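Side-chain contacts in beta sliding clamp (Caulobacter crescentus, PDB 5WCE), which probably tethers DNA polymerases and other proteins to DNA as a ring-shaped head-to-tail homodimer, giving replication its processivity: residues G331-A334 with R335-L338; F353-P356 with A357-T360. All coordinates share one frame; numbering follows the deposited sequence.

Interaction 1: G331-A334 with R335-L338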
# COMPACT_ATOMS: atom_id res chain seq x y z
N GLY A 331 9.79 26.24 -18.08
CA GLY A 331 9.95 25.10 -17.18
C GLY A 331 8.74 24.93 -16.28
O GLY A 331 8.15 25.94 -15.78
N PHE A 332 8.40 23.67 -15.99
CA PHE A 332 7.37 23.35 -15.02
C PHE A 332 7.81 22.18 -14.12
O PHE A 332 8.67 21.40 -14.49
CB PHE A 332 6.05 22.94 -15.66
CG PHE A 332 5.40 24.01 -16.48
CD1 PHE A 332 4.95 25.19 -15.87
CD2 PHE A 332 5.18 23.83 -17.82
CE1 PHE A 332 4.37 26.19 -16.60
CE2 PHE A 332 4.58 24.82 -18.57
CZ PHE A 332 4.19 26.01 -17.96
N ASN A 333 7.28 22.16 -12.91
CA ASN A 333 7.38 20.96 -12.06
C ASN A 333 6.62 19.85 -12.79
O ASN A 333 5.45 19.99 -13.17
CB ASN A 333 6.79 21.27 -10.66
CG ASN A 333 6.82 20.08 -9.70
OD1 ASN A 333 6.26 19.06 -9.99
ND2 ASN A 333 7.39 20.27 -8.54
N ALA A 334 7.31 18.75 -13.04
CA ALA A 334 6.73 17.65 -13.82
C ALA A 334 5.47 17.07 -13.20
O ALA A 334 4.51 16.79 -13.92
CB ALA A 334 7.75 16.54 -14.10
N ARG A 335 5.46 16.90 -11.88
CA ARG A 335 4.29 16.36 -11.20
C ARG A 335 3.07 17.29 -11.38
O ARG A 335 1.96 16.83 -11.68
CB ARG A 335 4.58 16.11 -9.68
CG ARG A 335 3.38 15.55 -8.89
CD ARG A 335 2.67 14.39 -9.57
NE ARG A 335 3.60 13.33 -9.97
CZ ARG A 335 3.38 12.35 -10.88
NH1 ARG A 335 2.22 12.27 -11.53
NH2 ARG A 335 4.34 11.45 -11.13
N TYR A 336 3.28 18.60 -11.23
CA TYR A 336 2.20 19.54 -11.41
C TYR A 336 1.63 19.50 -12.83
O TYR A 336 0.41 19.57 -13.03
CB TYR A 336 2.64 20.98 -11.01
CG TYR A 336 3.10 21.15 -9.58
CD1 TYR A 336 2.81 20.19 -8.57
CD2 TYR A 336 3.89 22.23 -9.22
CE1 TYR A 336 3.27 20.34 -7.29
CE2 TYR A 336 4.34 22.38 -7.91
CZ TYR A 336 4.01 21.42 -6.95
OH TYR A 336 4.49 21.59 -5.68
N LEU A 337 2.51 19.36 -13.83
CA LEU A 337 2.06 19.25 -15.21
C LEU A 337 1.28 17.96 -15.43
O LEU A 337 0.19 17.95 -16.01
CB LEU A 337 3.27 19.32 -16.11
CG LEU A 337 3.16 19.22 -17.60
CD1 LEU A 337 2.14 20.23 -18.12
CD2 LEU A 337 4.55 19.43 -18.23
N LEU A 338 1.81 16.86 -14.94
CA LEU A 338 1.11 15.56 -15.03
C LEU A 338 -0.21 15.60 -14.30
O LEU A 338 -1.17 15.02 -14.77
CB LEU A 338 2.00 14.43 -14.54
CG LEU A 338 3.15 14.14 -15.49
CD1 LEU A 338 4.10 13.21 -14.79
CD2 LEU A 338 2.64 13.57 -16.82
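Asn-333 and Tyr-336 meet where strand 328-333 runs straight into helix 334-343, and the first turn of that helix is closed by Leu-337 N giving a hydrogen bond to Asn-333 O (3.1 Å) and by Leu-338 N giving one to Ala-334 O (2.9 Å). Asn-333 is the N-cap. Its OD1 accepts from Tyr-336 N at 3.3 Å with an N-H...O angle of 160°, the donor tilted out of the amide's carbonyl plane, and takes a weak, bent bond from Arg-335 N at 3.0 Å. One side-chain oxygen thus serves two N-H groups at the start of the helix. With CG anti to the backbone N (chi1 179°), the asparagine carries its amide forward over the turn and lays it on one face of the Tyr-336 ring. The two planes lie 14° apart, so the amide is stacked on the ring, with CG 3.6 Å above it and offset toward its rim. CB completes the overlap, 3.4 Å from Tyr-336 CD2, and ND2 reaches out over CE2 and CZ. An alanine in place of Tyr-336 would probably leave the capping amide without the flat surface it lies on and freer to turn. On the buried side, Phe-332 and Leu-337 approach loosely through CD2 of each. Leu-337 continues onto Phe-276 and Val-280 of helix 273-284 and Val-294 of strand 293-299, while Phe-332, Tyr-336 and Leu-337 all touch Leu-374 of strand 370-374, so the junction lies packed against one helix and two strands.

Interaction 2: F353-P356 with A357-T360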
# COMPACT_ATOMS: atom_id res chain seq x y z
N PHE A 353 0.02 30.40 -23.23
CA PHE A 353 1.22 30.95 -22.65
C PHE A 353 1.33 32.44 -22.95
O PHE A 353 0.77 32.93 -23.94
CB PHE A 353 2.48 30.29 -23.27
CG PHE A 353 2.56 28.80 -23.17
CD1 PHE A 353 2.03 27.98 -24.14
CD2 PHE A 353 3.24 28.20 -22.11
CE1 PHE A 353 2.14 26.59 -24.06
CE2 PHE A 353 3.35 26.80 -22.04
CZ PHE A 353 2.82 26.00 -23.01
N ALA A 354 2.00 33.16 -22.07
CA ALA A 354 2.39 34.57 -22.33
C ALA A 354 3.91 34.56 -22.47
O ALA A 354 4.40 34.18 -23.51
CB ALA A 354 1.87 35.51 -21.27
N ASP A 355 4.67 34.97 -21.46
CA ASP A 355 6.14 34.88 -21.50
C ASP A 355 6.56 33.75 -20.57
O ASP A 355 5.70 33.18 -19.85
CB ASP A 355 6.78 36.23 -21.14
CG ASP A 355 6.38 36.72 -19.81
OD1 ASP A 355 6.90 36.23 -18.81
OD2 ASP A 355 5.51 37.61 -19.76
N PRO A 356 7.87 33.38 -20.58
CA PRO A 356 8.29 32.26 -19.74
C PRO A 356 8.20 32.50 -18.23
O PRO A 356 8.34 31.55 -17.48
CB PRO A 356 9.76 32.05 -20.14
CG PRO A 356 9.77 32.47 -21.58
CD PRO A 356 8.91 33.69 -21.60
N ALA A 357 8.04 33.75 -17.79
CA ALA A 357 7.96 34.11 -16.37
C ALA A 357 6.49 34.19 -15.90
O ALA A 357 6.26 34.35 -14.70
CB ALA A 357 8.66 35.42 -16.11
N SER A 358 5.53 34.04 -16.81
CA SER A 358 4.13 34.27 -16.50
C SER A 358 3.35 32.98 -16.28
O SER A 358 3.64 31.96 -16.86
CB SER A 358 3.49 35.07 -17.65
OG SER A 358 4.15 36.34 -17.71
N PRO A 359 2.27 33.07 -15.47
CA PRO A 359 1.38 31.91 -15.33
C PRO A 359 0.85 31.41 -16.68
O PRO A 359 0.53 32.22 -17.55
CB PRO A 359 0.22 32.45 -14.47
CG PRO A 359 0.82 33.60 -13.73
CD PRO A 359 1.79 34.23 -14.70
N THR A 360 0.65 30.09 -16.78
CA THR A 360 0.19 29.44 -17.94
C THR A 360 -1.20 28.87 -17.65
O THR A 360 -1.39 28.28 -16.64
CB THR A 360 1.18 28.31 -18.33
OG1 THR A 360 2.44 28.90 -18.68
CG2 THR A 360 0.72 27.54 -19.48
O HOH W 1 3.40 31.67 -20.03
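Asp-355 and Ser-358 hold the two ends of a type I beta turn in the hairpin connection between strands 348-353 and 360-364. The carboxylate divides its work: OD1 accepts from Ala-357 N at 2.9 Å, on its anti side, an Asx turn set on the type I turn, and OD2 takes the Ser-358 hydroxyl, OG, at 2.8 Å. That hydroxyl comes from above the carboxylate plane, 44° out of it. Placing CG between its own backbone N and carbonyl carbon (chi1 58°) folds the aspartate back over the turn, where both donors can be met. The backbone closes the same turn with Ser-358 N bonded to Asp-355 O at 3.2 Å, the donor standing well above the carbonyl plane. Beside this polar grip, the methyl of Ala-354 rests against Ser-358 CB.

Farther in, a single water bridges the two arms. It accepts from Ala-354 N at 2.9 Å and donates to Asp-355 O and Ser-358 O, and it also bonds to Thr-360 OG1 at 3.2 Å. At the base, Phe-353 and Thr-360 cross, the ring's CD2 lying beside both OG1 and CG2 of the threonine. Phe-353 also meets Phe-328 edge-to-face and touches Leu-269, while Lys-267 NZ bonds Ala-354 O and Asn-265 ND2 bonds Pro-359 O. The two donors probably stabilise the carboxylate's negative charge and secure the turn from within, whereas the water, serving a carbonyl on each arm, joins the turn to Thr-360 by polar bonds.

How the interactions relate
Interaction 1 closes before interaction 2 opens, and both belong to the C-terminal domain, their centres about 14 Å apart. Strand 328-333 and helix 334-343 supply the first; strand 348-353 then leads into the turn of the second, and strand 360-364 leaves it. Strand 328-333 belongs to a four-stranded antiparallel sheet, whereas 348-353 and 360-364 are neighbours in an eight-stranded one. The two contacts touch directly: Phe-332 CZ lies 3.5 Å from Thr-360 OG1, and Phe-332 CE2 packs on Phe-353 CE2. A helix start and a hairpin base are thereby joined by Phe-332, between the four-stranded sheet and an eight-stranded sheet that runs on into the central domain.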